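Local coordinates for diaminopimelate decarboxylase (Phaeodactylum tricornutum, PDB 7JPJ), which probably catalyses the decarboxylation of diaminopimelate to lysine in lysine biosynthesis, using pyridoxal 5'-phosphate as cofactor, at residues Tyr239-Asn244 / Val285-Ala290; Ala41-Ala46 / Gly281-Ala286; Ala327-Thr332 / Leu387-Ser392. One frame throughout, in Å; residues are numbered along the deposited sequence.

Contact 1: Tyr239-Asn244 / Val285-Ala290. With DLY (D-lysine), chain C.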
loop_
_atom_site.group_PDB
_atom_site.type_symbol
_atom_site.label_atom_id
_atom_site.label_comp_id
_atom_site.label_asym_id
_atom_site.label_seq_id
_atom_site.Cartn_x
_atom_site.Cartn_y
_atom_site.Cartn_z
ATOM N N TYR A 239 7.488 16.166 -13.318
ATOM C CA TYR A 239 6.985 16.327 -14.678
ATOM C C TYR A 239 5.832 15.366 -14.931
ATOM O O TYR A 239 5.976 14.150 -14.772
ATOM C CB TYR A 239 8.125 16.100 -15.673
ATOM C CG TYR A 239 9.413 16.706 -15.175
ATOM C CD1 TYR A 239 9.621 18.075 -15.235
ATOM C CD2 TYR A 239 10.399 15.918 -14.599
ATOM C CE1 TYR A 239 10.784 18.640 -14.759
ATOM C CE2 TYR A 239 11.566 16.474 -14.117
ATOM C CZ TYR A 239 11.752 17.836 -14.198
ATOM O OH TYR A 239 12.911 18.398 -13.718
ATOM N N LYS A 240 4.685 15.913 -15.315
ATOM C CA LYS A 240 3.462 15.128 -15.357
ATOM C C LYS A 240 3.399 14.274 -16.616
ATOM O O LYS A 240 3.830 14.690 -17.695
ATOM C CB LYS A 240 2.237 16.039 -15.273
ATOM C CG LYS A 240 1.346 15.759 -14.061
ATOM C CD LYS A 240 2.136 15.811 -12.746
ATOM C CE LYS A 240 1.246 15.509 -11.535
ATOM N NZ LYS A 240 1.934 14.706 -10.471
ATOM N N VAL A 241 2.864 13.066 -16.464
ATOM C CA VAL A 241 2.677 12.123 -17.557
ATOM C C VAL A 241 1.185 11.856 -17.694
ATOM O O VAL A 241 0.526 11.475 -16.718
ATOM C CB VAL A 241 3.445 10.809 -17.317
ATOM C CG1 VAL A 241 3.151 9.806 -18.420
ATOM C CG2 VAL A 241 4.932 11.073 -17.212
ATOM N N GLY A 242 0.654 12.060 -18.896
ATOM C CA GLY A 242 -0.746 11.785 -19.150
ATOM C C GLY A 242 -0.976 10.357 -19.592
ATOM O O GLY A 242 -0.830 10.034 -20.773
ATOM N N ARG A 243 -1.334 9.486 -18.648
ATOM C CA ARG A 243 -1.559 8.085 -18.991
ATOM C C ARG A 243 -2.808 7.919 -19.849
ATOM O O ARG A 243 -2.812 7.137 -20.806
ATOM C CB ARG A 243 -1.671 7.247 -17.720
ATOM C CG ARG A 243 -0.425 7.254 -16.854
ATOM C CD ARG A 243 -0.684 6.536 -15.542
ATOM N NE ARG A 243 0.487 6.514 -14.671
ATOM C CZ ARG A 243 0.841 7.512 -13.870
ATOM N NH1 ARG A 243 0.117 8.622 -13.835
ATOM N NH2 ARG A 243 1.918 7.402 -13.105
ATOM N N ASN A 244 -3.870 8.646 -19.529
ATOM C CA ASN A 244 -5.152 8.480 -20.192
ATOM C C ASN A 244 -5.328 9.516 -21.293
ATOM O O ASN A 244 -4.767 10.614 -21.238
ATOM C CB ASN A 244 -6.294 8.587 -19.182
ATOM C CG ASN A 244 -6.074 7.708 -17.970
ATOM O OD1 ASN A 244 -6.333 6.505 -18.006
ATOM N ND2 ASN A 244 -5.581 8.305 -16.889
ATOM N N VAL A 285 9.690 6.082 -16.285
ATOM C CA VAL A 285 9.357 4.663 -16.204
ATOM C C VAL A 285 7.853 4.402 -16.255
ATOM O O VAL A 285 7.429 3.252 -16.415
ATOM C CB VAL A 285 9.959 4.036 -14.930
ATOM C CG1 VAL A 285 11.479 4.047 -14.989
ATOM C CG2 VAL A 285 9.463 4.761 -13.689
ATOM N N ALA A 286 7.036 5.450 -16.117
ATOM C CA ALA A 286 5.587 5.270 -16.028
ATOM C C ALA A 286 5.016 4.511 -17.220
ATOM O O ALA A 286 4.509 3.396 -17.060
ATOM C CB ALA A 286 4.878 6.619 -15.900
ATOM N N MET A 287 5.088 5.102 -18.413
ATOM C CA MET A 287 4.555 4.461 -19.613
ATOM C C MET A 287 5.392 3.281 -20.079
ATOM O O MET A 287 4.995 2.609 -21.035
ATOM C CB MET A 287 4.437 5.477 -20.752
ATOM C CG MET A 287 3.581 6.689 -20.427
ATOM S SD MET A 287 1.966 6.304 -19.719
ATOM C CE MET A 287 1.296 5.173 -20.937
ATOM N N ALA A 288 6.530 3.016 -19.444
ATOM C CA ALA A 288 7.388 1.912 -19.844
ATOM C C ALA A 288 7.001 0.592 -19.196
ATOM O O ALA A 288 7.565 -0.445 -19.558
ATOM C CB ALA A 288 8.851 2.231 -19.517
ATOM N N GLY A 289 6.058 0.600 -18.262
ATOM C CA GLY A 289 5.676 -0.607 -17.561
ATOM C C GLY A 289 4.182 -0.842 -17.640
ATOM O O GLY A 289 3.389 0.093 -17.741
ATOM N N ALA A 290 3.808 -2.118 -17.587
ATOM C CA ALA A 290 2.410 -2.500 -17.716
ATOM C C ALA A 290 2.139 -3.750 -16.897
ATOM O O ALA A 290 2.931 -4.696 -16.913
ATOM C CB ALA A 290 2.030 -2.747 -19.180
HETATM N N DLY C . -1.754 12.332 -12.054
HETATM C CA DLY C . -0.690 11.579 -11.398
HETATM C C DLY C . 0.552 11.473 -12.290
HETATM O O DLY C . 0.649 12.110 -13.346
HETATM C CB DLY C . -0.330 12.229 -10.059
HETATM C CG DLY C . 0.390 11.310 -9.078
HETATM C CD DLY C . 0.603 12.004 -7.740
HETATM C CE DLY C . 1.489 11.187 -6.808
HETATM N NZ DLY C . 1.831 11.944 -5.568
HETATM O OXT DLY C . 1.496 10.743 -11.975
#

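Contact 2: Ala41-Ala46 / Gly281-Ala286. With SO4 (sulfate ion), chain D.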
loop_
_atom_site.group_PDB
_atom_site.type_symbol
_atom_site.label_atom_id
_atom_site.label_comp_id
_atom_site.label_asym_id
_atom_site.label_seq_id
_atom_site.Cartn_x
_atom_site.Cartn_y
_atom_site.Cartn_z
ATOM N N ALA A 41 14.289 8.236 -21.762
ATOM C CA ALA A 41 15.677 8.586 -21.479
ATOM C C ALA A 41 16.173 9.664 -22.434
ATOM O O ALA A 41 16.780 10.655 -22.010
ATOM C CB ALA A 41 16.559 7.342 -21.565
ATOM N N ASP A 42 15.915 9.489 -23.732
ATOM C CA ASP A 42 16.339 10.479 -24.716
ATOM C C ASP A 42 15.613 11.805 -24.518
ATOM O O ASP A 42 16.218 12.875 -24.646
ATOM C CB ASP A 42 16.108 9.941 -26.128
ATOM C CG ASP A 42 17.284 9.131 -26.644
ATOM O OD1 ASP A 42 18.350 9.136 -25.989
ATOM O OD2 ASP A 42 17.138 8.480 -27.703
ATOM N N ALA A 43 14.316 11.755 -24.204
ATOM C CA ALA A 43 13.562 12.985 -23.993
ATOM C C ALA A 43 14.088 13.769 -22.799
ATOM O O ALA A 43 14.044 15.004 -22.802
ATOM C CB ALA A 43 12.079 12.669 -23.809
ATOM N N CYS A 44 14.585 13.080 -21.770
ATOM C CA CYS A 44 15.114 13.779 -20.605
ATOM C C CYS A 44 16.531 14.281 -20.847
ATOM O O CYS A 44 16.874 15.394 -20.434
ATOM C CB CYS A 44 15.072 12.869 -19.378
ATOM S SG CYS A 44 13.404 12.441 -18.835
ATOM N N LEU A 45 17.366 13.481 -21.515
ATOM C CA LEU A 45 18.710 13.923 -21.865
ATOM C C LEU A 45 18.707 15.084 -22.851
ATOM O O LEU A 45 19.752 15.718 -23.039
ATOM C CB LEU A 45 19.512 12.756 -22.442
ATOM C CG LEU A 45 19.914 11.674 -21.441
ATOM C CD1 LEU A 45 20.280 10.386 -22.161
ATOM C CD2 LEU A 45 21.059 12.152 -20.569
ATOM N N ALA A 46 17.567 15.374 -23.482
ATOM C CA ALA A 46 17.420 16.502 -24.389
ATOM C C ALA A 46 16.795 17.716 -23.709
ATOM O O ALA A 46 16.327 18.632 -24.395
ATOM C CB ALA A 46 16.592 16.089 -25.605
ATOM N N GLY A 281 11.044 10.812 -11.959
ATOM C CA GLY A 281 10.741 9.436 -11.629
ATOM C C GLY A 281 9.644 8.894 -12.520
ATOM O O GLY A 281 9.867 7.970 -13.310
ATOM N N THR A 282 8.451 9.483 -12.402
ATOM C CA THR A 282 7.329 9.090 -13.245
ATOM C C THR A 282 7.673 9.223 -14.726
ATOM O O THR A 282 7.451 8.297 -15.511
ATOM C CB THR A 282 6.106 9.940 -12.895
ATOM O OG1 THR A 282 5.801 9.790 -11.504
ATOM C CG2 THR A 282 4.903 9.521 -13.723
ATOM N N TYR A 283 8.246 10.364 -15.118
ATOM C CA TYR A 283 8.478 10.645 -16.533
ATOM C C TYR A 283 9.380 9.617 -17.204
ATOM O O TYR A 283 9.351 9.498 -18.432
ATOM C CB TYR A 283 9.078 12.042 -16.699
ATOM C CG TYR A 283 8.787 12.685 -18.038
ATOM C CD1 TYR A 283 7.649 13.459 -18.224
ATOM C CD2 TYR A 283 9.652 12.520 -19.116
ATOM C CE1 TYR A 283 7.378 14.052 -19.449
ATOM C CE2 TYR A 283 9.389 13.107 -20.342
ATOM C CZ TYR A 283 8.252 13.873 -20.502
ATOM O OH TYR A 283 7.989 14.459 -21.719
ATOM N N LEU A 284 10.167 8.868 -16.437
ATOM C CA LEU A 284 11.118 7.940 -17.033
ATOM C C LEU A 284 10.580 6.522 -17.176
ATOM O O LEU A 284 10.973 5.818 -18.113
ATOM C CB LEU A 284 12.405 7.907 -16.205
ATOM C CG LEU A 284 13.458 8.971 -16.505
ATOM C CD1 LEU A 284 14.449 9.056 -15.363
ATOM C CD2 LEU A 284 14.179 8.661 -17.808
ATOM N N VAL A 285 9.690 6.082 -16.285
ATOM C CA VAL A 285 9.357 4.663 -16.204
ATOM C C VAL A 285 7.853 4.402 -16.255
ATOM O O VAL A 285 7.429 3.252 -16.415
ATOM C CB VAL A 285 9.959 4.036 -14.930
ATOM C CG1 VAL A 285 11.479 4.047 -14.989
ATOM C CG2 VAL A 285 9.463 4.761 -13.689
ATOM N N ALA A 286 7.036 5.450 -16.117
ATOM C CA ALA A 286 5.587 5.270 -16.028
ATOM C C ALA A 286 5.016 4.511 -17.220
ATOM O O ALA A 286 4.509 3.396 -17.060
ATOM C CB ALA A 286 4.878 6.619 -15.900
HETATM S S SO4 D . 8.135 12.102 -9.767
HETATM O O1 SO4 D . 6.769 12.063 -10.286
HETATM O O2 SO4 D . 8.996 12.795 -10.724
HETATM O O3 SO4 D . 8.626 10.742 -9.568
HETATM O O4 SO4 D . 8.143 12.803 -8.487
#

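Contact 3: Ala327-Thr332 / Leu387-Ser392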
loop_
_atom_site.group_PDB
_atom_site.type_symbol
_atom_site.label_atom_id
_atom_site.label_comp_id
_atom_site.label_asym_id
_atom_site.label_seq_id
_atom_site.Cartn_x
_atom_site.Cartn_y
_atom_site.Cartn_z
ATOM N N ALA A 327 -6.629 6.940 -9.158
ATOM C CA ALA A 327 -5.983 7.180 -10.438
ATOM C C ALA A 327 -6.510 6.213 -11.488
ATOM O O ALA A 327 -6.601 5.005 -11.246
ATOM C CB ALA A 327 -4.468 7.033 -10.303
ATOM N N VAL A 328 -6.853 6.750 -12.653
ATOM C CA VAL A 328 -7.280 5.946 -13.789
ATOM C C VAL A 328 -6.047 5.535 -14.580
ATOM O O VAL A 328 -5.150 6.352 -14.822
ATOM C CB VAL A 328 -8.270 6.727 -14.672
ATOM C CG1 VAL A 328 -8.857 5.825 -15.752
ATOM C CG2 VAL A 328 -9.372 7.332 -13.819
ATOM N N HIS A 329 -5.995 4.262 -14.970
ATOM C CA HIS A 329 -4.952 3.729 -15.826
ATOM C C HIS A 329 -5.550 3.263 -17.149
ATOM O O HIS A 329 -6.699 2.809 -17.190
ATOM C CB HIS A 329 -4.222 2.554 -15.165
ATOM C CG HIS A 329 -3.353 2.951 -14.013
ATOM N ND1 HIS A 329 -2.026 2.589 -13.922
ATOM C CD2 HIS A 329 -3.624 3.670 -12.897
ATOM C CE1 HIS A 329 -1.515 3.074 -12.805
ATOM N NE2 HIS A 329 -2.463 3.733 -12.165
ATOM N N PRO A 330 -4.800 3.368 -18.246
ATOM C CA PRO A 330 -5.288 2.836 -19.527
ATOM C C PRO A 330 -5.388 1.319 -19.468
ATOM O O PRO A 330 -4.460 0.639 -19.026
ATOM C CB PRO A 330 -4.228 3.295 -20.538
ATOM C CG PRO A 330 -3.374 4.290 -19.815
ATOM C CD PRO A 330 -3.457 3.957 -18.365
ATOM N N ILE A 331 -6.523 0.792 -19.919
ATOM C CA ILE A 331 -6.830 -0.628 -19.802
ATOM C C ILE A 331 -7.212 -1.168 -21.171
ATOM O O ILE A 331 -8.108 -0.630 -21.829
ATOM C CB ILE A 331 -7.957 -0.878 -18.784
ATOM C CG1 ILE A 331 -7.515 -0.419 -17.394
ATOM C CG2 ILE A 331 -8.347 -2.343 -18.779
ATOM C CD1 ILE A 331 -8.643 -0.262 -16.411
ATOM N N THR A 332 -6.533 -2.230 -21.595
ATOM C CA THR A 332 -6.824 -2.913 -22.845
ATOM C C THR A 332 -6.990 -4.397 -22.567
ATOM O O THR A 332 -6.210 -4.987 -21.812
ATOM C CB THR A 332 -5.711 -2.693 -23.880
ATOM O OG1 THR A 332 -5.658 -1.308 -24.241
ATOM C CG2 THR A 332 -5.965 -3.522 -25.130
ATOM N N LEU A 387 -6.021 -8.908 -19.433
ATOM C CA LEU A 387 -6.235 -7.493 -19.163
ATOM C C LEU A 387 -4.881 -6.837 -18.931
ATOM O O LEU A 387 -4.057 -7.363 -18.176
ATOM C CB LEU A 387 -7.147 -7.285 -17.952
ATOM C CG LEU A 387 -7.661 -5.856 -17.743
ATOM C CD1 LEU A 387 -9.114 -5.863 -17.297
ATOM C CD2 LEU A 387 -6.801 -5.093 -16.743
ATOM N N VAL A 388 -4.650 -5.702 -19.583
ATOM C CA VAL A 388 -3.369 -5.008 -19.519
ATOM C C VAL A 388 -3.609 -3.607 -18.980
ATOM O O VAL A 388 -4.321 -2.809 -19.603
ATOM C CB VAL A 388 -2.678 -4.954 -20.891
ATOM C CG1 VAL A 388 -1.446 -4.063 -20.828
ATOM C CG2 VAL A 388 -2.305 -6.353 -21.353
ATOM N N MET A 389 -3.016 -3.307 -17.827
ATOM C CA MET A 389 -3.072 -1.976 -17.234
ATOM C C MET A 389 -1.767 -1.263 -17.561
ATOM O O MET A 389 -0.711 -1.605 -17.017
ATOM C CB MET A 389 -3.292 -2.052 -15.724
ATOM C CG MET A 389 -4.732 -1.826 -15.292
ATOM S SD MET A 389 -4.956 -1.894 -13.498
ATOM C CE MET A 389 -5.338 -0.182 -13.132
ATOM N N ASP A 390 -1.839 -0.279 -18.451
ATOM C CA ASP A 390 -0.660 0.452 -18.885
ATOM C C ASP A 390 -0.358 1.602 -17.926
ATOM O O ASP A 390 -1.133 1.914 -17.019
ATOM C CB ASP A 390 -0.850 0.971 -20.309
ATOM C CG ASP A 390 -0.602 -0.099 -21.356
ATOM O OD1 ASP A 390 0.406 -0.826 -21.235
ATOM O OD2 ASP A 390 -1.414 -0.214 -22.297
ATOM N N GLY A 391 0.795 2.235 -18.140
ATOM C CA GLY A 391 1.244 3.291 -17.248
ATOM C C GLY A 391 1.526 2.816 -15.841
ATOM O O GLY A 391 1.431 3.604 -14.893
ATOM N N SER A 392 1.874 1.540 -15.679
ATOM C CA SER A 392 2.060 0.932 -14.368
ATOM C C SER A 392 3.529 0.644 -14.073
ATOM O O SER A 392 3.846 -0.280 -13.321
ATOM C CB SER A 392 1.232 -0.346 -14.258
ATOM O OG SER A 392 -0.142 -0.078 -14.473
#

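Contact 1: Tyr239-Asn244 / Val285-Ala290
A286 and M287 meet V241 and R243 at the junction between the pyridoxal-binding TIM barrel and the β domain of a fold-type III decarboxylase, where the chain leaves helix 282-285 for strand 289-300. The methyl group of A286 is directed at the 239-244 loop. V241 CG1 lies 4.4 Å from A286 CB, while R243 brings NH2 to the same methyl obliquely; the methyl thus borders both V241 and the R243 guanidinium. M287 carries more of the packing. Its chain is folded at chi2 and chi3, and the first of these bends (-49°) places SD 3.9 Å from R243 CG. M287 CG packs 3.7 Å from V241 CG1, and the two side chains run antiparallel past one another. From A286 the backbone makes a type I β turn to G289, closed by a weak hydrogen bond from G289 N to A286 O, and G289, the last residue of the turn, begins the strand. The 239-244 loop also borders the bound D-lysine. K240 CG, CD and CE pass close to ligand O, and K240 NZ lies 3.4 Å from ligand CB; an alanine here would probably open a gap beside the ligand and leave its carbon chain and carboxylate O less closely held on that side. The R243 chain is straight as far as NE, which is hydrogen-bonded to the G391 carbonyl. The carboxylate OXT of D-lysine sits at the edge of the guanidinium near its plane, where R243 NH1 donates to it over 3.1 Å with an N-H...O angle of 164°.

Contact 2: Ala41-Ala46 / Gly281-Ala286
The thiol of C44 points from helix 34-45 toward Y283 and L284 of the short helix 282-285, and these three residues account for most of the buried surface. C44 SG stands anti to its own carbonyl carbon (chi1 -66°) and lies 3.8 Å from Y283 CD2. Measured to the ring centroid the distance is 5.0 Å, with the sulfur 67° off the ring normal: an oblique sulfur-aromatic contact. Beside it, A43 CB reaches the edge of the same ring close to its plane, nearest to CE2. Y283 CG, anti to the backbone N (chi1 -154°), carries the ring toward helix 34-45, and the hydroxyl at the far end of the ring is hydrogen-bonded to the T250 carbonyl. L284 CD2 touches C44 SG at 4.0 Å and lies equally 4.0 Å from A41 CA, packing a methyl onto helix backbone. Both helices belong to the TIM barrel of the pyridoxal-binding domain: helix 34-45 precedes barrel strand 53-58, whose V55 and Y57 side chains touch C44 and L284, and helix 282-285 follows strand 275-278. The start of the short helix faces a sulfate ion, probably from the crystallisation liquor. T282 OG1 donates to sulfate O1 over 2.8 Å, while the backbone amides of G281 and T282 are hydrogen-bonded to O2 and O3 respectively. G238 N and Y395 OH are also hydrogen-bonded to the sulfate, a setting consistent with the place where the cofactor phosphate binds in this family.

Contact 3: Ala327-Thr332 / Leu387-Ser392
H329 reaches across to M389-S392, its CB 3.6 Å from M389 CE, and the two side chains cross at about a right angle. Its ring is oriented in part by ND1, which donates to D390 O over 3.3 Å at 141°, the oxygen lying 20° out of the ring plane. A weak hydrogen bond links the same ND1 to S392 OG. The other ring nitrogen, NE2, makes a weak hydrogen bond with R321 NE, a second-shell link to a residue of the D-lysine pocket. P330 lays its ring across the CB of D390, while P330 O accepts from D390 N at 2.8 Å; the D390 carboxylate is turned to I10 N. At I331 the branched side chain divides its contacts: CG1 runs beside M389 CG at 3.8 Å, and CG2, anti to the backbone N, packs 3.7 Å from L387 CG. I331 CA also directs its hydrogen at V388 O, at the non-hydrogen-bonded pair I331-M389. T332 and V388 then form the hydrogen-bonded pair, with T332 N to V388 O at 3.0 Å and V388 N to T332 O at 2.8 Å, their side chains on the face opposite I331 and M389. This alternation is that of an antiparallel β ladder, here joining strands 331-334 and 386-390 in the mixed sheet of the β domain.

Contacts 1 and 2 share V285 and A286, and their centres are 10 Å apart: V241 CG2 packs 3.6 Å from Y283 CA, so the 239-244 loop lies against the short barrel helix as well as the turn beyond it. Contact 3, also 10 Å from contact 1 between centres, joins it by probable hydrogen bonds from N244 ND2 to V328 O and from S392 N to G289 O, each 2.9 Å. Contacts 2 and 3, about 19 Å apart between centres, do not touch. Contact 1 thus bridges barrel and sheet beside D-lysine. The side chain of H329 is about 8 Å from that ligand, and that of Y283 about 9 Å.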